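Local structure of CRISPR-associated endonuclease Cas1 (Thermotoga maritima, 4XTK) at residues L205-Q210 and S300-I305; V290-L295 and I305-H310. The protein probably acts as a metal-dependent DNA endonuclease in CRISPR adaptive immunity, working as a homodimer that assembles with Cas2. All blocks are in the same frame, centred on the assembly; numbering follows the deposited sequence.

Contact 1. Residues L205-Q210 and S300-I305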
loop_
_atom_site.group_PDB
_atom_site.type_symbol
_atom_site.label_atom_id
_atom_site.label_comp_id
_atom_site.label_asym_id
_atom_site.label_seq_id
_atom_site.Cartn_x
_atom_site.Cartn_y
_atom_site.Cartn_z
ATOM N N LEU E 205 6.635 9.856 -8.731
ATOM C CA LEU E 205 6.043 9.120 -7.614
ATOM C C LEU E 205 4.597 8.699 -7.872
ATOM O O LEU E 205 4.225 7.545 -7.640
ATOM C CB LEU E 205 6.103 9.950 -6.334
ATOM C CG LEU E 205 5.535 9.248 -5.102
ATOM C CD1 LEU E 205 6.216 7.899 -4.902
ATOM C CD2 LEU E 205 5.680 10.114 -3.862
ATOM N N SER E 206 3.778 9.630 -8.349
ATOM C CA SER E 206 2.377 9.318 -8.578
ATOM C C SER E 206 2.249 8.301 -9.713
ATOM O O SER E 206 1.353 7.457 -9.698
ATOM C CB SER E 206 1.563 10.586 -8.880
ATOM O OG SER E 206 1.918 11.156 -10.125
ATOM N N LEU E 207 3.155 8.371 -10.683
ATOM C CA LEU E 207 3.122 7.433 -11.798
ATOM C C LEU E 207 3.553 6.030 -11.364
ATOM O O LEU E 207 3.050 5.033 -11.886
ATOM C CB LEU E 207 3.995 7.935 -12.953
ATOM C CG LEU E 207 3.411 9.138 -13.708
ATOM C CD1 LEU E 207 4.303 9.549 -14.867
ATOM C CD2 LEU E 207 1.976 8.876 -14.194
ATOM N N ILE E 208 4.477 5.955 -10.408
ATOM C CA ILE E 208 4.902 4.671 -9.870
ATOM C C ILE E 208 3.727 3.994 -9.154
ATOM O O ILE E 208 3.515 2.788 -9.283
ATOM C CB ILE E 208 6.102 4.822 -8.905
ATOM C CG1 ILE E 208 7.365 5.244 -9.671
ATOM C CG2 ILE E 208 6.373 3.511 -8.170
ATOM C CD1 ILE E 208 8.570 5.546 -8.765
ATOM N N TYR E 209 2.944 4.782 -8.424
ATOM C CA TYR E 209 1.757 4.268 -7.750
ATOM C C TYR E 209 0.734 3.720 -8.741
ATOM O O TYR E 209 -0.190 3.009 -8.356
ATOM C CB TYR E 209 1.101 5.356 -6.898
ATOM C CG TYR E 209 1.718 5.565 -5.528
ATOM C CD1 TYR E 209 2.024 4.488 -4.707
ATOM C CD2 TYR E 209 1.973 6.853 -5.048
ATOM C CE1 TYR E 209 2.572 4.680 -3.459
ATOM C CE2 TYR E 209 2.522 7.057 -3.797
ATOM C CZ TYR E 209 2.820 5.971 -3.006
ATOM O OH TYR E 209 3.367 6.174 -1.758
ATOM N N GLN E 210 0.888 4.061 -10.015
ATOM C CA GLN E 210 0.001 3.536 -11.045
ATOM C C GLN E 210 0.602 2.284 -11.668
ATOM O O GLN E 210 0.075 1.763 -12.643
ATOM C CB GLN E 210 -0.285 4.586 -12.121
ATOM C CG GLN E 210 -0.857 5.887 -11.567
ATOM C CD GLN E 210 -1.128 6.926 -12.639
ATOM O OE1 GLN E 210 -0.983 6.663 -13.834
ATOM N NE2 GLN E 210 -1.494 8.128 -12.211
ATOM N N SER E 300 4.187 11.964 -25.244
ATOM C CA SER E 300 4.281 12.990 -24.217
ATOM C C SER E 300 5.372 12.605 -23.233
ATOM O O SER E 300 5.752 11.437 -23.146
ATOM C CB SER E 300 2.946 13.162 -23.492
ATOM O OG SER E 300 2.591 11.977 -22.799
ATOM N N MET E 301 5.876 13.586 -22.497
ATOM C CA MET E 301 6.899 13.320 -21.503
ATOM C C MET E 301 6.364 12.404 -20.405
ATOM O O MET E 301 7.101 11.592 -19.849
ATOM C CB MET E 301 7.416 14.623 -20.897
ATOM C CG MET E 301 8.810 14.503 -20.309
ATOM S SD MET E 301 10.022 14.068 -21.570
ATOM C CE MET E 301 9.800 15.409 -22.729
ATOM N N ARG E 302 5.075 12.534 -20.101
ATOM C CA ARG E 302 4.453 11.688 -19.088
ATOM C C ARG E 302 4.455 10.239 -19.546
ATOM O O ARG E 302 4.570 9.325 -18.737
ATOM C CB ARG E 302 3.025 12.145 -18.789
ATOM C CG ARG E 302 2.335 11.324 -17.711
ATOM C CD ARG E 302 0.914 11.799 -17.442
ATOM N NE ARG E 302 0.875 13.114 -16.807
ATOM C CZ ARG E 302 0.629 14.251 -17.449
ATOM N NH1 ARG E 302 0.397 14.241 -18.757
ATOM N NH2 ARG E 302 0.612 15.400 -16.784
ATOM N N SER E 303 4.328 10.031 -20.852
ATOM C CA SER E 303 4.376 8.683 -21.391
ATOM C C SER E 303 5.796 8.144 -21.342
ATOM O O SER E 303 5.999 6.964 -21.066
ATOM C CB SER E 303 3.834 8.646 -22.818
ATOM O OG SER E 303 2.420 8.736 -22.810
ATOM N N LEU E 304 6.774 9.009 -21.597
ATOM C CA LEU E 304 8.178 8.613 -21.529
ATOM C C LEU E 304 8.544 8.110 -20.137
ATOM O O LEU E 304 9.270 7.119 -19.998
ATOM C CB LEU E 304 9.097 9.772 -21.921
ATOM C CG LEU E 304 9.402 9.953 -23.410
ATOM C CD1 LEU E 304 10.510 10.972 -23.598
ATOM C CD2 LEU E 304 9.774 8.632 -24.065
ATOM N N ILE E 305 8.046 8.796 -19.114
ATOM C CA ILE E 305 8.287 8.384 -17.736
ATOM C C ILE E 305 7.580 7.053 -17.494
ATOM O O ILE E 305 8.155 6.124 -16.929
ATOM C CB ILE E 305 7.803 9.444 -16.727
ATOM C CG1 ILE E 305 8.508 10.777 -16.984
ATOM C CG2 ILE E 305 8.057 8.990 -15.298
ATOM C CD1 ILE E 305 7.960 11.925 -16.164
#
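The backbone N-H of Ile305 donates to Met301 O, N to O 3.0 Å, and this ordinary helical bond fixes the turn on which Ile305 and Arg302 meet Leu207. The case illustrates how a single branched residue can connect two helix ends. The CD1 methyl of Leu207 makes the closest approaches. With CG anti to the carbonyl carbon and CD1 anti to CA (chi2 -178°), the branch to CD1 is extended, and CD1 lies between two residues one turn apart. Its distance to Ile305 CG2 is 3.8 Å, and the two side chains lie nearly perpendicular. CD1 is also 3.9 Å from Arg302 CG, the first methylene after CB of the arginine chain, and 3.9 Å from Arg302 O. The segments meet by van der Waals packing of largely apolar groups, over a small area, 135 Å² summed over both sides. Arg302 keeps CG and CD extended and then bends at chi3 (-69°), which leaves its aliphatic base beside the leucine while NH2 makes a long, weak ion pair with Glu283. The start of helix 301-316 is secured by Ser300, an N-cap residue whose OG accepts from Ser303 N at 3.3 Å. Leu207 lies near the C-terminal end of helix 188-208, and Gln210 N hydrogen-bonds to Leu207 O. Beyond the contact, Leu207 also lies on Lys306 and Leu309 of helix 301-316, Arg302 on Leu286 of helix 272-287, and Ile305 on Phe238 of helix 230-252, the helix that carries the probable manganese ligand Glu236.

Contact 2. Residues V290-L295 and I305-H310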
loop_
_atom_site.group_PDB
_atom_site.type_symbol
_atom_site.label_atom_id
_atom_site.label_comp_id
_atom_site.label_asym_id
_atom_site.label_seq_id
_atom_site.Cartn_x
_atom_site.Cartn_y
_atom_site.Cartn_z
ATOM N N VAL E 290 7.646 14.742 -27.723
ATOM C CA VAL E 290 8.948 14.686 -28.376
ATOM C C VAL E 290 9.046 13.424 -29.227
ATOM O O VAL E 290 8.321 12.454 -28.992
ATOM C CB VAL E 290 10.102 14.715 -27.355
ATOM C CG1 VAL E 290 10.222 13.367 -26.642
ATOM C CG2 VAL E 290 11.412 15.109 -28.040
ATOM N N PHE E 291 9.932 13.445 -30.223
ATOM C CA PHE E 291 10.124 12.298 -31.108
ATOM C C PHE E 291 10.951 11.210 -30.452
ATOM O O PHE E 291 12.067 11.450 -29.990
ATOM C CB PHE E 291 10.796 12.713 -32.418
ATOM C CG PHE E 291 10.701 11.672 -33.505
ATOM C CD1 PHE E 291 9.494 11.432 -34.148
ATOM C CD2 PHE E 291 11.814 10.942 -33.889
ATOM C CE1 PHE E 291 9.397 10.479 -35.150
ATOM C CE2 PHE E 291 11.724 9.988 -34.892
ATOM C CZ PHE E 291 10.513 9.757 -35.524
ATOM N N HIS E 292 10.390 10.009 -30.422
ATOM C CA HIS E 292 11.110 8.846 -29.941
ATOM C C HIS E 292 11.366 7.920 -31.125
ATOM O O HIS E 292 10.437 7.331 -31.692
ATOM C CB HIS E 292 10.327 8.139 -28.838
ATOM C CG HIS E 292 11.195 7.515 -27.793
ATOM N ND1 HIS E 292 12.145 8.227 -27.094
ATOM C CD2 HIS E 292 11.262 6.243 -27.330
ATOM C CE1 HIS E 292 12.758 7.423 -26.244
ATOM N NE2 HIS E 292 12.240 6.213 -26.368
ATOM N N LYS E 293 12.636 7.811 -31.501
ATOM C CA LYS E 293 13.031 7.089 -32.702
ATOM C C LYS E 293 12.809 5.584 -32.577
ATOM O O LYS E 293 12.555 4.909 -33.575
ATOM C CB LYS E 293 14.499 7.373 -33.030
ATOM N N LYS E 294 12.905 5.062 -31.357
ATOM C CA LYS E 294 12.744 3.628 -31.137
ATOM C C LYS E 294 11.329 3.178 -31.486
ATOM O O LYS E 294 11.134 2.092 -32.031
ATOM C CB LYS E 294 13.075 3.257 -29.691
ATOM N N LEU E 295 10.341 4.004 -31.156
ATOM C CA LEU E 295 8.970 3.731 -31.574
ATOM C C LEU E 295 8.618 4.434 -32.884
ATOM O O LEU E 295 7.576 4.150 -33.479
ATOM C CB LEU E 295 7.979 4.142 -30.486
ATOM C CG LEU E 295 7.922 3.230 -29.261
ATOM C CD1 LEU E 295 8.921 3.684 -28.202
ATOM C CD2 LEU E 295 6.507 3.177 -28.707
ATOM N N ILE E 305 8.046 8.796 -19.114
ATOM C CA ILE E 305 8.287 8.384 -17.736
ATOM C C ILE E 305 7.580 7.053 -17.494
ATOM O O ILE E 305 8.155 6.124 -16.929
ATOM C CB ILE E 305 7.803 9.444 -16.727
ATOM C CG1 ILE E 305 8.508 10.777 -16.984
ATOM C CG2 ILE E 305 8.057 8.990 -15.298
ATOM C CD1 ILE E 305 7.960 11.925 -16.164
ATOM N N LYS E 306 6.335 6.970 -17.952
ATOM C CA LYS E 306 5.559 5.744 -17.863
ATOM C C LYS E 306 6.319 4.579 -18.491
ATOM O O LYS E 306 6.388 3.491 -17.918
ATOM C CB LYS E 306 4.201 5.912 -18.558
ATOM C CG LYS E 306 3.130 6.624 -17.740
ATOM C CD LYS E 306 1.875 6.828 -18.583
ATOM C CE LYS E 306 0.914 7.843 -17.974
ATOM N NZ LYS E 306 -0.500 7.366 -18.005
ATOM N N MET E 307 6.891 4.825 -19.667
ATOM C CA MET E 307 7.580 3.789 -20.426
ATOM C C MET E 307 8.828 3.297 -19.704
ATOM O O MET E 307 9.125 2.100 -19.705
ATOM C CB MET E 307 7.953 4.301 -21.814
ATOM C CG MET E 307 6.776 4.447 -22.763
ATOM S SD MET E 307 7.287 5.042 -24.388
ATOM C CE MET E 307 8.750 4.036 -24.643
ATOM N N GLU E 308 9.550 4.225 -19.087
ATOM C CA GLU E 308 10.766 3.891 -18.359
ATOM C C GLU E 308 10.443 3.020 -17.148
ATOM O O GLU E 308 11.188 2.095 -16.813
ATOM C CB GLU E 308 11.499 5.162 -17.924
ATOM C CG GLU E 308 12.914 4.918 -17.440
ATOM C CD GLU E 308 13.807 4.337 -18.522
ATOM O OE1 GLU E 308 13.571 4.627 -19.716
ATOM O OE2 GLU E 308 14.754 3.597 -18.175
ATOM N N LEU E 309 9.321 3.320 -16.506
ATOM C CA LEU E 309 8.845 2.522 -15.388
ATOM C C LEU E 309 8.491 1.111 -15.840
ATOM O O LEU E 309 8.792 0.133 -15.150
ATOM C CB LEU E 309 7.637 3.186 -14.747
ATOM C CG LEU E 309 7.932 4.521 -14.076
ATOM C CD1 LEU E 309 6.635 5.127 -13.572
ATOM C CD2 LEU E 309 8.954 4.343 -12.949
ATOM N N HIS E 310 7.858 1.009 -17.003
ATOM C CA HIS E 310 7.489 -0.291 -17.532
ATOM C C HIS E 310 8.733 -1.082 -17.926
ATOM O O HIS E 310 8.745 -2.310 -17.858
ATOM C CB HIS E 310 6.550 -0.151 -18.730
ATOM C CG HIS E 310 5.987 -1.454 -19.206
ATOM N ND1 HIS E 310 5.227 -2.274 -18.399
ATOM C CD2 HIS E 310 6.088 -2.086 -20.398
ATOM C CE1 HIS E 310 4.877 -3.351 -19.079
ATOM N NE2 HIS E 310 5.385 -3.264 -20.294
#
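Met307 CE meets Leu295 CD1 at 3.6 Å, and this pair of methyl groups is the closest approach in a contact that buries just 90 Å². The backbones stay well apart, with Leu295 CA and Met307 CA separated by 11.2 Å, so the side chains span the distance between them. Met307 leaves its helix with CG anti to the carbonyl carbon and SD anti to CA (chi2 -180°). A bend at chi3 (43°) then turns CE to the leucine, and the two chains run antiparallel alongside one another. His292 completes the close-packed group. Its CD2 is 4.3 Å from Met307 CE, which approaches the imidazole obliquely, whereas Leu295 CD1 sits in the ring plane at the edge, 3.6 Å from the same CD2. Glu308, buried against helix 230-252, keeps OE1 7.0 Å from His292 NE2, and the two do not touch.

The framework is a beta hairpin: strand 289-292 runs antiparallel to strand 297-300, joined through backbone hydrogen bonds between Val290 and Val299, and the chain passes straight from the second strand into helix 301-316. The hairpin thus folds back beside the helix that follows it, with His292 at the end of its first strand and Leu295 in the turn, where residues 293-295 adopt helical backbone angles.

The outer side is looser. Leu295, although its CD1 meets the methionine, is an exposed residue and also touches a crystal neighbour, which may influence its position. In the same turn, Lys293 and Lys294 are modelled only as far as CB.

In the fold
Helix 301-316 is common to both contacts, and Ile305 belongs to each; their centres lie about 11 Å apart. Along the chain the segments interleave: 205-210 of contact 1, 290-295 of contact 2, then 300-305 and 305-310, one after the other on the shared helix. Contact 1 is buried near the middle of the chain, whereas contact 2 lies at the surface. They also touch directly, as Leu309 packs on Ile208, and Leu304 on Val290 and His292. Helix 301-316 is thus packed between the end of helix 188-208 and the hairpin: contact 1 joins helices some 90 residues apart, while contact 2 is local, a hairpin folding against the helix that follows it.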